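Local coordinates for uncharacterized protein (Bacteroides ovatus CL02T12C04, PDB 6PTM) that probably hydrolyses carrageenan-derived sugar chains from their ends, as an exo-acting carrageenase of glycoside hydrolase family 42, at residues 249-252 against 253-257; 752-755 against 756-760. One frame throughout, in Å; residues are numbered along the deposited sequence.

Interaction 1: 249-252 against 253-257; sequences PGIK and YTMYD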
loop_
_atom_site.group_PDB
_atom_site.type_symbol
_atom_site.label_atom_id
_atom_site.label_comp_id
_atom_site.label_asym_id
_atom_site.label_seq_id
_atom_site.Cartn_x
_atom_site.Cartn_y
_atom_site.Cartn_z
ATOM N N PRO A 249 2.708 -16.596 -19.939
ATOM C CA PRO A 249 3.258 -15.463 -19.216
ATOM C C PRO A 249 2.246 -14.953 -18.179
ATOM O O PRO A 249 1.059 -15.309 -18.248
ATOM C CB PRO A 249 3.468 -14.438 -20.329
ATOM C CG PRO A 249 2.305 -14.703 -21.234
ATOM C CD PRO A 249 2.296 -16.214 -21.308
ATOM N N GLY A 250 2.754 -14.163 -17.237
ATOM C CA GLY A 250 1.954 -13.330 -16.320
ATOM C C GLY A 250 1.980 -11.931 -16.859
ATOM O O GLY A 250 2.857 -11.184 -16.501
ATOM N N ILE A 251 1.110 -11.638 -17.804
ATOM C CA ILE A 251 1.126 -10.367 -18.581
ATOM C C ILE A 251 0.936 -9.192 -17.623
ATOM O O ILE A 251 0.114 -9.294 -16.703
ATOM C CB ILE A 251 0.030 -10.441 -19.678
ATOM C CG1 ILE A 251 0.401 -11.499 -20.726
ATOM C CG2 ILE A 251 -0.215 -9.072 -20.325
ATOM C CD1 ILE A 251 -0.670 -11.749 -21.779
ATOM N N LYS A 252 1.674 -8.071 -17.824
ATOM C CA LYS A 252 2.734 -7.896 -18.827
ATOM C C LYS A 252 4.132 -7.971 -18.174
ATOM O O LYS A 252 5.139 -7.916 -18.892
ATOM C CB LYS A 252 2.591 -6.544 -19.553
ATOM C CG LYS A 252 2.718 -5.325 -18.645
ATOM C CD LYS A 252 2.180 -4.043 -19.250
ATOM C CE LYS A 252 3.264 -3.171 -19.834
ATOM N NZ LYS A 252 2.737 -1.800 -20.027
ATOM N N TYR A 253 4.220 -8.103 -16.856
ATOM C CA TYR A 253 5.497 -7.895 -16.131
ATOM C C TYR A 253 6.300 -9.191 -15.992
ATOM O O TYR A 253 7.504 -9.041 -15.725
ATOM C CB TYR A 253 5.235 -7.149 -14.828
ATOM C CG TYR A 253 4.818 -5.732 -15.114
ATOM C CD1 TYR A 253 5.669 -4.878 -15.790
ATOM C CD2 TYR A 253 3.558 -5.269 -14.773
ATOM C CE1 TYR A 253 5.294 -3.581 -16.113
ATOM C CE2 TYR A 253 3.169 -3.977 -15.060
ATOM C CZ TYR A 253 4.043 -3.137 -15.729
ATOM O OH TYR A 253 3.671 -1.873 -16.015
ATOM N N THR A 254 5.730 -10.380 -16.238
ATOM C CA THR A 254 6.531 -11.652 -16.296
ATOM C C THR A 254 6.307 -12.320 -17.664
ATOM O O THR A 254 5.361 -13.124 -17.810
ATOM C CB THR A 254 6.228 -12.604 -15.124
ATOM O OG1 THR A 254 6.310 -11.929 -13.872
ATOM C CG2 THR A 254 7.174 -13.787 -15.098
ATOM N N MET A 255 7.127 -11.990 -18.656
ATOM C CA MET A 255 6.845 -12.333 -20.070
ATOM C C MET A 255 7.587 -13.635 -20.412
ATOM O O MET A 255 8.334 -13.712 -21.409
ATOM C CB MET A 255 7.245 -11.177 -20.991
ATOM C CG MET A 255 6.351 -9.973 -20.855
ATOM S SD MET A 255 4.609 -10.431 -20.961
ATOM C CE MET A 255 4.589 -11.093 -22.633
ATOM N N TYR A 256 7.404 -14.636 -19.572
ATOM C CA TYR A 256 7.965 -15.990 -19.736
ATOM C C TYR A 256 7.229 -16.899 -18.745
ATOM O O TYR A 256 6.499 -16.406 -17.885
ATOM C CB TYR A 256 9.487 -15.970 -19.574
ATOM C CG TYR A 256 10.026 -15.593 -18.216
ATOM C CD1 TYR A 256 10.414 -14.294 -17.911
ATOM C CD2 TYR A 256 10.137 -16.539 -17.213
ATOM C CE1 TYR A 256 10.904 -13.959 -16.647
ATOM C CE2 TYR A 256 10.578 -16.209 -15.938
ATOM C CZ TYR A 256 11.008 -14.922 -15.655
ATOM O OH TYR A 256 11.487 -14.632 -14.386
ATOM N N ASP A 257 7.467 -18.196 -18.860
ATOM C CA ASP A 257 6.736 -19.239 -18.108
ATOM C C ASP A 257 7.441 -19.482 -16.775
ATOM O O ASP A 257 8.525 -20.064 -16.798
ATOM C CB ASP A 257 6.720 -20.523 -18.935
ATOM C CG ASP A 257 5.997 -21.657 -18.229
ATOM O OD1 ASP A 257 5.385 -21.402 -17.174
ATOM O OD2 ASP A 257 6.013 -22.761 -18.768
HETATM O O HOH W 1 3.414 -11.290 -13.636
HETATM O O HOH W 2 2.042 -8.499 -14.714
#
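K252 and Y253, neighbours in sequence, lay their side chains alongside each other and point them the same way. The aliphatic part of the lysine covers one face of the phenol: K252 CG stands 3.8 Å from the centroid of the Y253 ring, 7° off its normal, a CH-pi contact almost exactly over the centre. With chi1 of K252 at 62°, CG is flanked by both backbone N and C, which swings the chain over the ring; the later bend at chi3 leaves NZ 4.1 Å from Y253 OH. The peptide bond before K252 is cis, and beyond it the chain doubles back. G250 N donates to T254 O over 2.9 Å, and T254 N returns a bond to G250 O at 3.0 Å. Because two residues, Y253 and T254, lie opposite the single G250, this is a classic beta bulge, set in the loop between helices 236-241 and 261-278 with both side chains against strand 288-292. T254 O also accepts a weak bond from Y256 N, closing an inverse gamma turn centred on M255. The methionine, folded at chi2 and chi3, curls back to bring its CG methylene close to the carbonyl K252 O, while SD makes apolar contacts with P249 CB (4.2 Å) and I251 CG1. A water is hydrogen-bonded to both G250 O and T254 OG1; another accepts from Y253 N. T254 CG2 lies over a face of the Y256 ring, near its margin, and Y256 OH is held by H231 and N267. A 1,2-ethanediol, probably from the crystallisation liquor, lies about 3 Å from the Y253 side chain.

Interaction 2: 752-755 against 756-760; sequences LKSA and TKIVL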
loop_
_atom_site.group_PDB
_atom_site.type_symbol
_atom_site.label_atom_id
_atom_site.label_comp_id
_atom_site.label_asym_id
_atom_site.label_seq_id
_atom_site.Cartn_x
_atom_site.Cartn_y
_atom_site.Cartn_z
ATOM N N LEU A 752 -0.885 24.910 19.640
ATOM C CA LEU A 752 -2.050 25.819 19.781
ATOM C C LEU A 752 -3.200 25.129 20.521
ATOM O O LEU A 752 -3.472 23.933 20.320
ATOM C CB LEU A 752 -2.518 26.293 18.408
ATOM C CG LEU A 752 -1.506 27.134 17.617
ATOM C CD1 LEU A 752 -1.924 27.225 16.176
ATOM C CD2 LEU A 752 -1.329 28.532 18.213
ATOM N N LYS A 753 -3.923 25.923 21.290
ATOM C CA LYS A 753 -5.174 25.527 21.957
ATOM C C LYS A 753 -6.189 25.136 20.877
ATOM O O LYS A 753 -6.284 25.819 19.848
ATOM C CB LYS A 753 -5.615 26.699 22.826
ATOM C CG LYS A 753 -6.848 26.468 23.681
ATOM C CD LYS A 753 -7.332 27.771 24.311
ATOM C CE LYS A 753 -8.728 27.688 24.895
ATOM N NZ LYS A 753 -8.757 28.207 26.288
ATOM N N SER A 754 -6.935 24.065 21.108
ATOM C CA SER A 754 -8.039 23.628 20.219
ATOM C C SER A 754 -9.312 23.579 21.052
ATOM O O SER A 754 -9.284 24.066 22.164
ATOM C CB SER A 754 -7.723 22.318 19.550
ATOM O OG SER A 754 -8.493 22.156 18.370
ATOM N N ALA A 755 -10.348 22.916 20.571
ATOM C CA ALA A 755 -11.670 22.861 21.232
ATOM C C ALA A 755 -12.163 21.414 21.229
ATOM O O ALA A 755 -11.571 20.564 20.511
ATOM C CB ALA A 755 -12.625 23.775 20.508
ATOM N N THR A 756 -13.220 21.132 21.983
ATOM C CA THR A 756 -13.858 19.788 21.999
ATOM C C THR A 756 -14.746 19.619 20.757
ATOM O O THR A 756 -15.141 18.458 20.477
ATOM C CB THR A 756 -14.592 19.560 23.322
ATOM O OG1 THR A 756 -15.635 20.528 23.336
ATOM C CG2 THR A 756 -13.679 19.693 24.529
ATOM N N LYS A 757 -14.988 20.694 19.997
ATOM C CA LYS A 757 -15.758 20.635 18.722
ATOM C C LYS A 757 -14.947 21.281 17.599
ATOM O O LYS A 757 -14.473 22.392 17.773
ATOM C CB LYS A 757 -17.115 21.319 18.856
ATOM C CG LYS A 757 -18.096 20.536 19.704
ATOM C CD LYS A 757 -19.539 21.089 19.721
ATOM C CE LYS A 757 -20.109 21.284 18.336
ATOM N NZ LYS A 757 -21.561 21.581 18.377
ATOM N N ILE A 758 -14.714 20.541 16.528
ATOM C CA ILE A 758 -13.755 20.911 15.453
ATOM C C ILE A 758 -14.404 20.594 14.113
ATOM O O ILE A 758 -15.003 19.531 13.969
ATOM C CB ILE A 758 -12.417 20.151 15.600
ATOM C CG1 ILE A 758 -11.757 20.383 16.957
ATOM C CG2 ILE A 758 -11.464 20.504 14.451
ATOM C CD1 ILE A 758 -10.564 19.438 17.209
ATOM N N VAL A 759 -14.207 21.466 13.147
ATOM C CA VAL A 759 -14.599 21.244 11.739
ATOM C C VAL A 759 -13.383 20.718 10.996
ATOM O O VAL A 759 -12.329 21.379 11.031
ATOM C CB VAL A 759 -15.127 22.550 11.130
ATOM C CG1 VAL A 759 -15.418 22.376 9.656
ATOM C CG2 VAL A 759 -16.359 23.035 11.878
ATOM N N LEU A 760 -13.510 19.550 10.364
ATOM C CA LEU A 760 -12.463 19.063 9.430
ATOM C C LEU A 760 -12.996 19.192 8.007
ATOM O O LEU A 760 -14.027 18.595 7.708
ATOM C CB LEU A 760 -12.088 17.604 9.712
ATOM C CG LEU A 760 -11.340 17.301 11.010
ATOM C CD1 LEU A 760 -12.293 17.213 12.190
ATOM C CD2 LEU A 760 -10.573 15.986 10.876
#
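The carbonyl oxygen of A755 meets the long branch of I758 along its length: CG1 and CD1 of I758 each lie 3.6 Å from A755 O. The tip of the same branch also reaches S754, the residue before A755, with I758 CD1 3.6 Å from S754 OG. Two oxygens therefore rest against one hydrocarbon arm, and the contact between the segments is van der Waals in kind. The torsions explain the reach. I758 turns CG1 anti to its own carbonyl carbon, beside the backbone N (chi1 -57°), and an extended chi2 carries CD1 back toward S754, whose OG is directed at it by a chi1 of -158°. A755 adds a methyl contact, its CB standing 3.6 Å from K757 O. Between them T756 turns the chain; A755 O and K757 N come close there, but at an angle too poor for a hydrogen bond. An alanine in place of I758 lacks CG2 and the whole CG1–CD1 branch, and would probably open a gap between the sheets, where the side chain packs against V733, Q766 and L768, and leave S754 OG without its neighbour. The backbone shows what the bend accomplishes: S754 pairs with V745 of strand 742-747, whereas T756 and I758 pair with M735 and V733 of strand 731-737. The chain thus passes from beside one antiparallel sheet into the edge strand, 757-760, of another, while buried I758 spans the two, touching strand 731-737 of its own sheet and strand 765-772 of the other.

In the fold
Interactions 1 and 2 come in series along the chain and lie on opposite sides of its centre, with their own centres 52 Å apart and nearest atoms about 35 Å apart. They share no sheet. Interaction 1 belongs to the loop between helix 236-241 and helix 261-278, in the connection after strand 225-230, among parallel strands and helices consistent with the (beta/alpha)8 barrel of family 42, where loops following the strands generally shape the active site. Interaction 2 lies in the C-terminal antiparallel sheets, at the entry to strand 757-760. In 249-257 the chain's own backbone bonds close the turn, whereas 752-760 is held by bonds to neighbouring strands, with I758 packed between the sheets.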